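Local coordinates for uncharacterized protein (Parabacteroides merdae ATCC 43184, PDB 4OPW) that is of unknown function but is probably a cell-surface adhesin, built on a right-handed beta-helix-like head domain of the auto-transporter adhesin family, at residues T148-C153 with A168-Y173; I203-N208 with G223-Q228; G129-N134 with N144-D149; S85-E90 with P104-E109. One frame throughout, in Å; residues are numbered along the deposited sequence.

Overall arrangement
All four contacts lie at or next to corners of the solenoid, where the chain leaves one face and starts a strand of the mostly parallel sheet. Contacts 1 and 3 are closest, with centres 7 Å apart. They share Thr148 and Asp149, and Glu152 pairs through its backbone with Leu131 and Leu133. Contact 4 lies on the N-terminal side, 11 Å from contact 3 between centres, and Lys130 N meets Asp108 O at 3.0 Å. Contact 2 lies toward the C-terminus, about 14 Å from contact 1 between centres, where Ile203 CG2 packs on Tyr173 CD2. The centres of contacts 2 and 4 are about 30 Å apart. Ethanediols, probably from crystallisation, sit at contacts 1, 2 and 3.

Contact 1: T148-C153 with A168-Y173; sequences TDKLEC and AEEADY. With EDO (1,2-ethanediol), chain E.
The tight side of this strand pair is the buried row of Leu151, Cys153, Ala171 and Tyr173. Cys153 CB lies at the edge of the Tyr173 ring, 3.6 Å from CD1. Farther along, the Leu151 side chain crosses obliquely, and its CD2 comes 3.6 Å from Tyr173 OH. Leu151 CB packs on Ala168 CB. Residues 150-153 and 170-173 run parallel, 8° apart, as successive rungs of a beta-solenoid of the pectate-lyase-like clan. Leu151 N donates to Glu170 O, Asp172 N to Leu151 O, and Cys153 N to Asp172 O. Asp149 O takes two donors, Glu169 N in its carbonyl plane and Glu170 N nearly along the C=O axis. The other face is charged and looser. Lys150 leaves with CG anti to the backbone N (chi1 -176°), then bends twice, so that NZ sits between two carboxylates. Lys150 NZ forms a salt bridge with Asp172 OD2 at 2.9 Å, from above the carboxylate plane. Lys150 NZ forms another with Glu152 OE2 at 2.8 Å, on the anti lone pair. The lysine charge probably eases their repulsion. Exposed Glu170 lies beside Lys150 CD. Asp149 OD1 accepts from the ethanediol O2 at 2.7 Å.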
# COMPACT_ATOMS: atom_id res chain seq x y z
N THR A 148 -10.31 10.13 -6.34
CA THR A 148 -9.67 11.07 -5.42
C THR A 148 -9.50 12.45 -6.05
O THR A 148 -9.67 12.59 -7.27
CB THR A 148 -8.28 10.49 -4.94
OG1 THR A 148 -7.78 11.25 -3.83
CG2 THR A 148 -7.23 10.45 -6.04
N ASP A 149 -9.18 13.45 -5.22
CA ASP A 149 -8.88 14.78 -5.72
C ASP A 149 -7.39 14.80 -6.02
O ASP A 149 -7.01 14.92 -7.18
CB ASP A 149 -9.32 15.87 -4.72
CG ASP A 149 -10.82 16.01 -4.62
OD1 ASP A 149 -11.51 15.90 -5.67
OD2 ASP A 149 -11.32 16.22 -3.49
N LYS A 150 -6.55 14.55 -5.01
CA LYS A 150 -5.11 14.49 -5.16
C LYS A 150 -4.61 13.06 -5.03
O LYS A 150 -4.90 12.40 -4.05
CB LYS A 150 -4.41 15.39 -4.12
CG LYS A 150 -2.88 15.45 -4.27
CD LYS A 150 -2.42 16.04 -5.64
CE LYS A 150 -0.96 15.76 -5.92
NZ LYS A 150 -0.09 16.48 -4.93
N LEU A 151 -3.82 12.61 -6.02
CA LEU A 151 -3.16 11.30 -6.00
C LEU A 151 -1.66 11.50 -5.96
O LEU A 151 -1.11 12.27 -6.77
CB LEU A 151 -3.57 10.47 -7.24
CG LEU A 151 -2.87 9.14 -7.47
CD1 LEU A 151 -3.17 8.14 -6.32
CD2 LEU A 151 -3.32 8.55 -8.80
N GLU A 152 -0.99 10.84 -5.01
CA GLU A 152 0.47 10.85 -4.88
C GLU A 152 0.92 9.42 -4.89
O GLU A 152 0.43 8.59 -4.12
CB GLU A 152 0.94 11.60 -3.65
CG GLU A 152 0.68 13.10 -3.77
CD GLU A 152 0.81 13.90 -2.49
OE1 GLU A 152 1.29 13.34 -1.49
OE2 GLU A 152 0.42 15.09 -2.50
N CYS A 153 1.82 9.11 -5.85
CA CYS A 153 2.40 7.80 -6.03
C CYS A 153 3.88 7.92 -6.08
O CYS A 153 4.43 8.64 -6.93
CB CYS A 153 1.87 7.11 -7.27
SG CYS A 153 0.22 6.42 -7.07
N ALA A 168 -8.54 10.80 -10.78
CA ALA A 168 -7.91 11.77 -9.87
C ALA A 168 -7.96 13.13 -10.55
O ALA A 168 -7.98 13.18 -11.78
CB ALA A 168 -6.47 11.39 -9.55
N GLU A 169 -8.01 14.22 -9.78
CA GLU A 169 -8.02 15.56 -10.39
C GLU A 169 -6.59 15.98 -10.72
O GLU A 169 -6.34 16.61 -11.75
CB GLU A 169 -8.71 16.60 -9.47
CG GLU A 169 -10.21 16.44 -9.43
CD GLU A 169 -10.87 16.84 -10.73
OE1 GLU A 169 -10.92 18.06 -11.03
OE2 GLU A 169 -11.26 15.93 -11.50
N GLU A 170 -5.64 15.59 -9.84
CA GLU A 170 -4.20 15.86 -9.96
C GLU A 170 -3.45 14.63 -9.51
O GLU A 170 -3.88 13.98 -8.55
CB GLU A 170 -3.74 17.04 -9.09
CG GLU A 170 -4.44 18.37 -9.33
CD GLU A 170 -3.98 19.51 -8.43
OE1 GLU A 170 -3.64 19.24 -7.25
OE2 GLU A 170 -3.98 20.67 -8.89
N ALA A 171 -2.34 14.31 -10.19
CA ALA A 171 -1.52 13.18 -9.76
C ALA A 171 -0.05 13.52 -9.84
O ALA A 171 0.39 14.13 -10.82
CB ALA A 171 -1.81 11.93 -10.59
N ASP A 172 0.70 13.13 -8.80
CA ASP A 172 2.15 13.25 -8.75
C ASP A 172 2.70 11.84 -8.74
O ASP A 172 2.47 11.11 -7.76
CB ASP A 172 2.64 14.05 -7.53
CG ASP A 172 2.31 15.53 -7.52
OD1 ASP A 172 2.03 16.09 -8.60
OD2 ASP A 172 2.37 16.14 -6.43
N TYR A 173 3.34 11.43 -9.84
CA TYR A 173 3.93 10.10 -9.97
C TYR A 173 5.43 10.23 -9.91
O TYR A 173 5.99 11.07 -10.63
CB TYR A 173 3.52 9.42 -11.27
CG TYR A 173 2.04 9.14 -11.43
CD1 TYR A 173 1.42 8.15 -10.68
CD2 TYR A 173 1.30 9.75 -12.43
CE1 TYR A 173 0.08 7.83 -10.87
CE2 TYR A 173 -0.04 9.43 -12.65
CZ TYR A 173 -0.65 8.47 -11.86
OH TYR A 173 -1.96 8.11 -12.07
C1 EDO E . -13.76 12.01 -3.95
O1 EDO E . -14.96 12.43 -4.58
C2 EDO E . -12.69 13.10 -4.11
O2 EDO E . -12.52 13.41 -5.49

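Contact 2: I203-N208 with G223-Q228; sequences IHPTDN and GPTAVQ. With EDO (1,2-ethanediol), chain D.
Pro205 lies obliquely across Thr225, with its ring carbon CB 3.6 Å from Thr225 OG1 and its CG near the methyl CG2. This is a corner of the parallel beta-solenoid, near its C-terminal end. The chain turns at Thr206 and Asp207 and leaves strand 200-205 for strand 208-214. Thr225 points toward the turn, and OG1 is anti to its backbone N (chi1 -180°). Thr225 OG1 donates to Ala226 O at 3.1 Å, from above the carbonyl plane. One backbone bond begins the parallel pairing of the next strands: Ala226 N donates to Asp207 O at 3.0 Å. The donor stands above the carbonyl plane, yet the N-H points well at the oxygen. The peptide before Pro224 is cis. The His204 ring has Thr206 CG2 over one face, 3.6 Å above the plane, and the carbonyl of Gly223 at its edge. Its ND1 is hydrogen-bonded to Lys222 O. On the outer side, Thr206 OG1 shares a hydrogen bond with an ethanediol. Past the corner, Asn208 and Gln228 meet amide to amide, their planes 15° apart. Gln228 bends at chi2 (89°) to bring its amide level. Gln228 NE2 donates to Asn208 OD1 at 2.9 Å, and Asn208 ND2 donates to Gln228 OE1 at 2.8 Å, both in plane on lone pairs.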
# COMPACT_ATOMS: atom_id res chain seq x y z
N ILE A 203 0.91 5.97 -17.64
CA ILE A 203 0.01 6.97 -17.06
C ILE A 203 -1.05 7.44 -18.07
O ILE A 203 -0.91 7.18 -19.27
CB ILE A 203 0.85 8.16 -16.50
CG1 ILE A 203 1.69 8.83 -17.62
CG2 ILE A 203 1.71 7.70 -15.32
CD1 ILE A 203 2.50 10.05 -17.18
N HIS A 204 -2.12 8.08 -17.56
CA HIS A 204 -3.21 8.53 -18.44
C HIS A 204 -3.60 10.00 -18.13
O HIS A 204 -4.66 10.26 -17.56
CB HIS A 204 -4.41 7.56 -18.34
CG HIS A 204 -5.60 7.90 -19.18
ND1 HIS A 204 -5.49 8.65 -20.34
CD2 HIS A 204 -6.90 7.55 -19.01
CE1 HIS A 204 -6.72 8.77 -20.81
NE2 HIS A 204 -7.60 8.12 -20.05
N PRO A 205 -2.72 10.97 -18.50
CA PRO A 205 -3.08 12.40 -18.35
C PRO A 205 -4.15 12.77 -19.38
O PRO A 205 -4.08 12.28 -20.50
CB PRO A 205 -1.76 13.15 -18.61
CG PRO A 205 -0.75 12.10 -18.95
CD PRO A 205 -1.45 10.82 -19.23
N THR A 206 -5.17 13.56 -19.00
CA THR A 206 -6.24 13.90 -19.95
C THR A 206 -6.23 15.39 -20.32
O THR A 206 -7.05 15.82 -21.14
CB THR A 206 -7.61 13.46 -19.44
OG1 THR A 206 -7.92 14.18 -18.25
CG2 THR A 206 -7.70 11.95 -19.22
N ASP A 207 -5.28 16.18 -19.78
CA ASP A 207 -5.20 17.59 -20.17
C ASP A 207 -3.74 18.03 -20.27
O ASP A 207 -3.34 18.53 -21.34
CB ASP A 207 -5.98 18.49 -19.20
CG ASP A 207 -5.94 19.96 -19.61
OD1 ASP A 207 -6.38 20.27 -20.73
OD2 ASP A 207 -5.41 20.77 -18.82
N ASN A 208 -2.96 17.87 -19.18
CA ASN A 208 -1.56 18.28 -19.20
C ASN A 208 -0.68 17.31 -18.45
O ASN A 208 -1.07 16.77 -17.41
CB ASN A 208 -1.38 19.67 -18.61
CG ASN A 208 -0.10 20.33 -19.07
OD1 ASN A 208 0.03 20.77 -20.21
ND2 ASN A 208 0.88 20.39 -18.18
N GLY A 223 -3.18 9.61 -24.09
CA GLY A 223 -3.78 10.92 -24.06
C GLY A 223 -5.20 10.92 -24.59
O GLY A 223 -5.96 9.98 -24.31
N PRO A 224 -5.59 11.93 -25.39
CA PRO A 224 -4.77 13.12 -25.79
C PRO A 224 -4.41 14.01 -24.60
O PRO A 224 -5.22 14.20 -23.69
CB PRO A 224 -5.71 13.88 -26.74
CG PRO A 224 -6.78 12.89 -27.15
CD PRO A 224 -6.94 11.98 -25.97
N THR A 225 -3.20 14.57 -24.60
CA THR A 225 -2.73 15.49 -23.55
C THR A 225 -1.60 16.35 -24.06
O THR A 225 -0.82 15.89 -24.90
CB THR A 225 -2.25 14.70 -22.29
OG1 THR A 225 -1.80 15.60 -21.26
CG2 THR A 225 -1.16 13.70 -22.58
N ALA A 226 -1.50 17.59 -23.54
CA ALA A 226 -0.36 18.47 -23.82
C ALA A 226 0.81 17.95 -22.99
O ALA A 226 0.59 17.41 -21.89
CB ALA A 226 -0.69 19.90 -23.47
N VAL A 227 2.03 18.03 -23.52
CA VAL A 227 3.19 17.49 -22.80
C VAL A 227 4.33 18.52 -22.77
O VAL A 227 4.71 19.04 -23.82
CB VAL A 227 3.68 16.13 -23.42
CG1 VAL A 227 4.88 15.57 -22.67
CG2 VAL A 227 2.57 15.08 -23.46
N GLN A 228 4.88 18.77 -21.57
CA GLN A 228 6.10 19.56 -21.36
C GLN A 228 7.09 18.60 -20.73
O GLN A 228 6.78 17.99 -19.70
CB GLN A 228 5.88 20.81 -20.50
CG GLN A 228 4.87 21.81 -21.07
CD GLN A 228 3.47 21.49 -20.59
OE1 GLN A 228 3.22 21.29 -19.40
NE2 GLN A 228 2.53 21.41 -21.53
C1 EDO D . -11.49 12.14 -18.70
O1 EDO D . -11.27 10.74 -18.73
C2 EDO D . -11.33 12.68 -17.26
O2 EDO D . -9.98 13.05 -17.02

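Contact 3: G129-N134 with N144-D149. With EDO (1,2-ethanediol), chain E.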
# COMPACT_ATOMS: atom_id res chain seq x y z
N GLY A 129 -10.27 12.15 -0.34
CA GLY A 129 -9.85 13.46 -0.82
C GLY A 129 -8.41 13.42 -1.32
O GLY A 129 -8.10 13.98 -2.36
N LYS A 130 -7.54 12.70 -0.60
CA LYS A 130 -6.14 12.57 -0.97
C LYS A 130 -5.68 11.13 -0.77
O LYS A 130 -5.92 10.56 0.29
CB LYS A 130 -5.29 13.54 -0.13
CG LYS A 130 -3.80 13.55 -0.46
CD LYS A 130 -3.06 14.35 0.58
CE LYS A 130 -1.62 14.58 0.22
NZ LYS A 130 -0.95 15.47 1.21
N LEU A 131 -5.06 10.55 -1.80
CA LEU A 131 -4.55 9.16 -1.74
C LEU A 131 -3.05 9.23 -1.92
O LEU A 131 -2.57 9.69 -2.95
CB LEU A 131 -5.24 8.27 -2.80
CG LEU A 131 -4.94 6.75 -2.75
CD1 LEU A 131 -5.35 6.12 -1.39
CD2 LEU A 131 -5.66 6.03 -3.89
N ASP A 132 -2.32 8.84 -0.88
CA ASP A 132 -0.87 8.96 -0.85
C ASP A 132 -0.23 7.59 -0.69
O ASP A 132 -0.20 7.01 0.40
CB ASP A 132 -0.51 9.93 0.29
CG ASP A 132 0.97 10.15 0.55
OD1 ASP A 132 1.79 9.68 -0.27
OD2 ASP A 132 1.30 10.81 1.55
N LEU A 133 0.30 7.07 -1.82
CA LEU A 133 0.86 5.73 -1.89
C LEU A 133 2.36 5.75 -2.06
O LEU A 133 2.88 6.46 -2.93
CB LEU A 133 0.21 4.98 -3.06
CG LEU A 133 -1.33 5.03 -3.14
CD1 LEU A 133 -1.84 4.31 -4.38
CD2 LEU A 133 -1.98 4.43 -1.89
N ASN A 134 3.04 4.98 -1.21
CA ASN A 134 4.50 4.92 -1.20
C ASN A 134 4.96 3.49 -1.14
O ASN A 134 4.50 2.72 -0.29
CB ASN A 134 5.05 5.70 0.00
CG ASN A 134 4.56 7.13 0.05
OD1 ASN A 134 5.16 8.00 -0.56
ND2 ASN A 134 3.40 7.37 0.69
N ASN A 144 -7.68 -1.70 -7.02
CA ASN A 144 -8.65 -2.05 -8.06
C ASN A 144 -9.40 -0.84 -8.63
O ASN A 144 -9.66 -0.80 -9.83
CB ASN A 144 -9.66 -3.08 -7.54
CG ASN A 144 -9.11 -4.49 -7.45
OD1 ASN A 144 -7.96 -4.78 -7.82
ND2 ASN A 144 -9.92 -5.41 -6.96
N GLU A 145 -9.77 0.12 -7.78
CA GLU A 145 -10.55 1.28 -8.24
C GLU A 145 -10.40 2.41 -7.24
O GLU A 145 -10.58 2.19 -6.04
CB GLU A 145 -12.03 0.90 -8.39
CG GLU A 145 -12.86 1.96 -9.10
CD GLU A 145 -14.36 1.75 -9.13
OE1 GLU A 145 -14.84 0.75 -8.56
OE2 GLU A 145 -15.05 2.60 -9.73
N LEU A 146 -10.09 3.62 -7.73
CA LEU A 146 -9.93 4.81 -6.89
C LEU A 146 -10.65 6.05 -7.46
O LEU A 146 -10.79 6.21 -8.68
CB LEU A 146 -8.45 5.12 -6.65
CG LEU A 146 -7.56 5.51 -7.86
CD1 LEU A 146 -7.48 7.05 -8.02
CD2 LEU A 146 -6.14 4.96 -7.68
N LYS A 147 -11.06 6.93 -6.55
CA LYS A 147 -11.70 8.21 -6.86
C LYS A 147 -11.12 9.18 -5.86
O LYS A 147 -11.32 9.01 -4.66
CB LYS A 147 -13.24 8.13 -6.81
CG LYS A 147 -13.98 9.48 -6.93
CD LYS A 147 -13.83 10.13 -8.30
CE LYS A 147 -14.45 11.52 -8.34
NZ LYS A 147 -14.16 12.19 -9.64
N THR A 148 -10.31 10.13 -6.34
CA THR A 148 -9.67 11.07 -5.42
C THR A 148 -9.50 12.45 -6.05
O THR A 148 -9.67 12.59 -7.27
CB THR A 148 -8.28 10.49 -4.94
OG1 THR A 148 -7.78 11.25 -3.83
CG2 THR A 148 -7.23 10.45 -6.04
N ASP A 149 -9.18 13.45 -5.22
CA ASP A 149 -8.88 14.78 -5.72
C ASP A 149 -7.39 14.80 -6.02
O ASP A 149 -7.01 14.92 -7.18
CB ASP A 149 -9.32 15.87 -4.72
CG ASP A 149 -10.82 16.01 -4.62
OD1 ASP A 149 -11.51 15.90 -5.67
OD2 ASP A 149 -11.32 16.22 -3.49
C1 EDO E . -13.76 12.01 -3.95
O1 EDO E . -14.96 12.43 -4.58
C2 EDO E . -12.69 13.10 -4.11
O2 EDO E . -12.52 13.41 -5.49
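Leu131 and Leu146 face each other across the interior of the solenoid, each pointing toward the other segment. Their side chains cross obliquely and meet through one branch. Leu131 CD2 lies 4.0 Å from Leu146 CD2 and equally close to Leu146 CB. Leu131 has CG anti to its backbone N, which sends the branch across the core. Leu146 has CG in the crowded position between backbone N and carbonyl carbon (chi1 64°), and its chi2 of 95° is not a staggered value. The two meet by van der Waals contact of this one Leu131 methyl with CD2 and CB. Thr148 also points toward residues 129-134. Thr148 OG1 approaches Gly129 O at 3.1 Å, a weak hydrogen bond, while Val128 O is its stronger partner. The hydroxyl is thus buried among carbonyl oxygens of the preceding corner, and Leu131 CB lies against it. Asp149 is exposed. Asp149 N donates to Gly129 O at 3.1 Å; the donor stands above the carbonyl plane, and the bond is bent, with an N-H...O angle of 141°. This bond joins two successive corners. Outside, the ethanediol lies along the Lys147 chain and also bonds to Glu127 OE2.

Strand 130-136 lies between strands 109-114 and 150-156 of the long, mostly parallel sheet. Leu131 packs on Leu110 of the first, and Leu133 on Cys153 of the second. Leu163 of strand 159-163 touches both Leu133 and Leu146.

Contact 4: S85-E90 with P104-E109; sequences SKWLKE and PLKGDE
The Trp87 indole carries Lys86 CG on one face, 3.5 Å above the plane and offset toward the rim. Water 1 lies in the ring plane at its edge. The amino group of Lys106 approaches the six-membered ring obliquely, with NZ 3.1 Å from Trp87 CZ3 and a little farther from CH2. Lys106 has CG in the crowded position (chi1 65°), runs out straight and bends at chi4 (66°), which brings the ammonium to the indole. Both side chains are on the exposed side. Behind them the two backbones are bridged by water. Water 1 accepts from Leu88 N and lies 2.5 Å from Lys106 O, to which it can donate. Water 2 lies 2.7 Å from Leu88 O and also reaches Lys106 O. These waters stand where direct strand pairing is absent, at a corner of the beta-solenoid ahead of strands 90-94 and 109-114. The chain turns at Gly107 and Asp108. Gly107 has a positive phi (144°), and a CB there would be jammed against the preceding carbonyl. Toward the interior, Leu88 CD2 and Leu105 CD2 meet loosely at 4.5 Å; both leucine side chains touch Tyr34. Where strands 90-94 and 109-114 begin, Lys89 CA makes a CA-H...O contact of 3.4 Å with Glu109 O. The Lys89 chain then extends away from residues 104-109. Gln36 accepts from Lys106 N through OE1 and donates to Lys86 O through NE2.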
# COMPACT_ATOMS: atom_id res chain seq x y z
N SER A 85 -12.63 -1.37 11.54
CA SER A 85 -12.72 -0.08 12.21
C SER A 85 -13.64 0.82 11.42
O SER A 85 -13.86 0.59 10.23
CB SER A 85 -11.34 0.55 12.38
OG SER A 85 -10.84 1.05 11.15
N LYS A 86 -14.15 1.87 12.06
CA LYS A 86 -15.02 2.80 11.37
C LYS A 86 -14.23 3.68 10.37
O LYS A 86 -14.75 4.05 9.31
CB LYS A 86 -15.77 3.66 12.39
CG LYS A 86 -16.81 4.58 11.78
CD LYS A 86 -17.75 5.19 12.83
CE LYS A 86 -18.60 6.25 12.18
NZ LYS A 86 -19.62 6.82 13.12
N TRP A 87 -13.02 4.05 10.75
CA TRP A 87 -12.16 4.93 9.98
C TRP A 87 -10.77 4.34 9.77
O TRP A 87 -10.25 3.62 10.63
CB TRP A 87 -12.02 6.28 10.71
CG TRP A 87 -13.32 6.95 11.00
CD1 TRP A 87 -13.96 7.03 12.20
CD2 TRP A 87 -14.17 7.59 10.04
NE1 TRP A 87 -15.14 7.72 12.06
CE2 TRP A 87 -15.31 8.06 10.74
CE3 TRP A 87 -14.10 7.80 8.65
CZ2 TRP A 87 -16.34 8.78 10.11
CZ3 TRP A 87 -15.11 8.53 8.03
CH2 TRP A 87 -16.23 8.98 8.75
N LEU A 88 -10.15 4.68 8.63
CA LEU A 88 -8.78 4.27 8.33
C LEU A 88 -8.08 5.37 7.54
O LEU A 88 -8.47 5.66 6.41
CB LEU A 88 -8.70 2.93 7.59
CG LEU A 88 -7.28 2.40 7.36
CD1 LEU A 88 -6.62 1.97 8.68
CD2 LEU A 88 -7.27 1.28 6.34
N LYS A 89 -7.07 6.00 8.14
CA LYS A 89 -6.36 7.08 7.45
C LYS A 89 -4.94 6.67 7.04
O LYS A 89 -4.31 7.38 6.24
CB LYS A 89 -6.33 8.37 8.33
CG LYS A 89 -5.40 8.24 9.56
CD LYS A 89 -5.33 9.53 10.37
CE LYS A 89 -4.34 9.40 11.50
NZ LYS A 89 -4.22 10.66 12.27
N GLU A 90 -4.42 5.57 7.60
CA GLU A 90 -3.02 5.21 7.33
C GLU A 90 -2.74 3.74 7.54
O GLU A 90 -3.24 3.13 8.48
CB GLU A 90 -2.12 6.03 8.28
CG GLU A 90 -0.62 5.85 8.16
CD GLU A 90 0.04 6.64 9.28
OE1 GLU A 90 -0.01 7.89 9.21
OE2 GLU A 90 0.45 6.03 10.29
N PRO A 104 -15.00 -1.28 0.62
CA PRO A 104 -14.66 0.05 0.11
C PRO A 104 -14.01 0.87 1.24
O PRO A 104 -14.17 0.52 2.42
CB PRO A 104 -16.02 0.65 -0.30
CG PRO A 104 -16.98 -0.51 -0.37
CD PRO A 104 -16.47 -1.47 0.69
N LEU A 105 -13.24 1.89 0.87
CA LEU A 105 -12.56 2.76 1.83
C LEU A 105 -12.91 4.21 1.56
O LEU A 105 -12.92 4.65 0.40
CB LEU A 105 -11.04 2.59 1.77
CG LEU A 105 -10.49 1.18 2.09
CD1 LEU A 105 -9.02 1.11 1.78
CD2 LEU A 105 -10.75 0.80 3.54
N LYS A 106 -13.20 4.96 2.62
CA LYS A 106 -13.57 6.37 2.48
C LYS A 106 -12.85 7.20 3.53
O LYS A 106 -12.29 6.65 4.47
CB LYS A 106 -15.10 6.55 2.56
CG LYS A 106 -15.72 6.21 3.91
CD LYS A 106 -17.21 6.53 3.96
CE LYS A 106 -17.80 6.12 5.29
NZ LYS A 106 -17.24 6.93 6.39
N GLY A 107 -12.84 8.51 3.35
CA GLY A 107 -12.20 9.42 4.29
C GLY A 107 -11.55 10.59 3.62
O GLY A 107 -11.41 10.60 2.39
N ASP A 108 -11.12 11.58 4.40
CA ASP A 108 -10.45 12.76 3.87
C ASP A 108 -9.11 12.37 3.22
O ASP A 108 -8.77 12.89 2.16
CB ASP A 108 -10.19 13.79 4.99
CG ASP A 108 -11.43 14.45 5.59
OD1 ASP A 108 -12.50 14.42 4.93
OD2 ASP A 108 -11.33 15.00 6.70
N GLU A 109 -8.36 11.46 3.89
CA GLU A 109 -7.05 11.05 3.41
C GLU A 109 -6.75 9.60 3.72
O GLU A 109 -7.12 9.10 4.79
CB GLU A 109 -5.95 11.93 4.06
CG GLU A 109 -5.93 13.38 3.58
CD GLU A 109 -4.85 14.29 4.13
OE1 GLU A 109 -3.72 13.81 4.36
OE2 GLU A 109 -5.13 15.51 4.28
O HOH W 1 -11.41 6.60 6.76
O HOH W 2 -10.17 4.46 4.66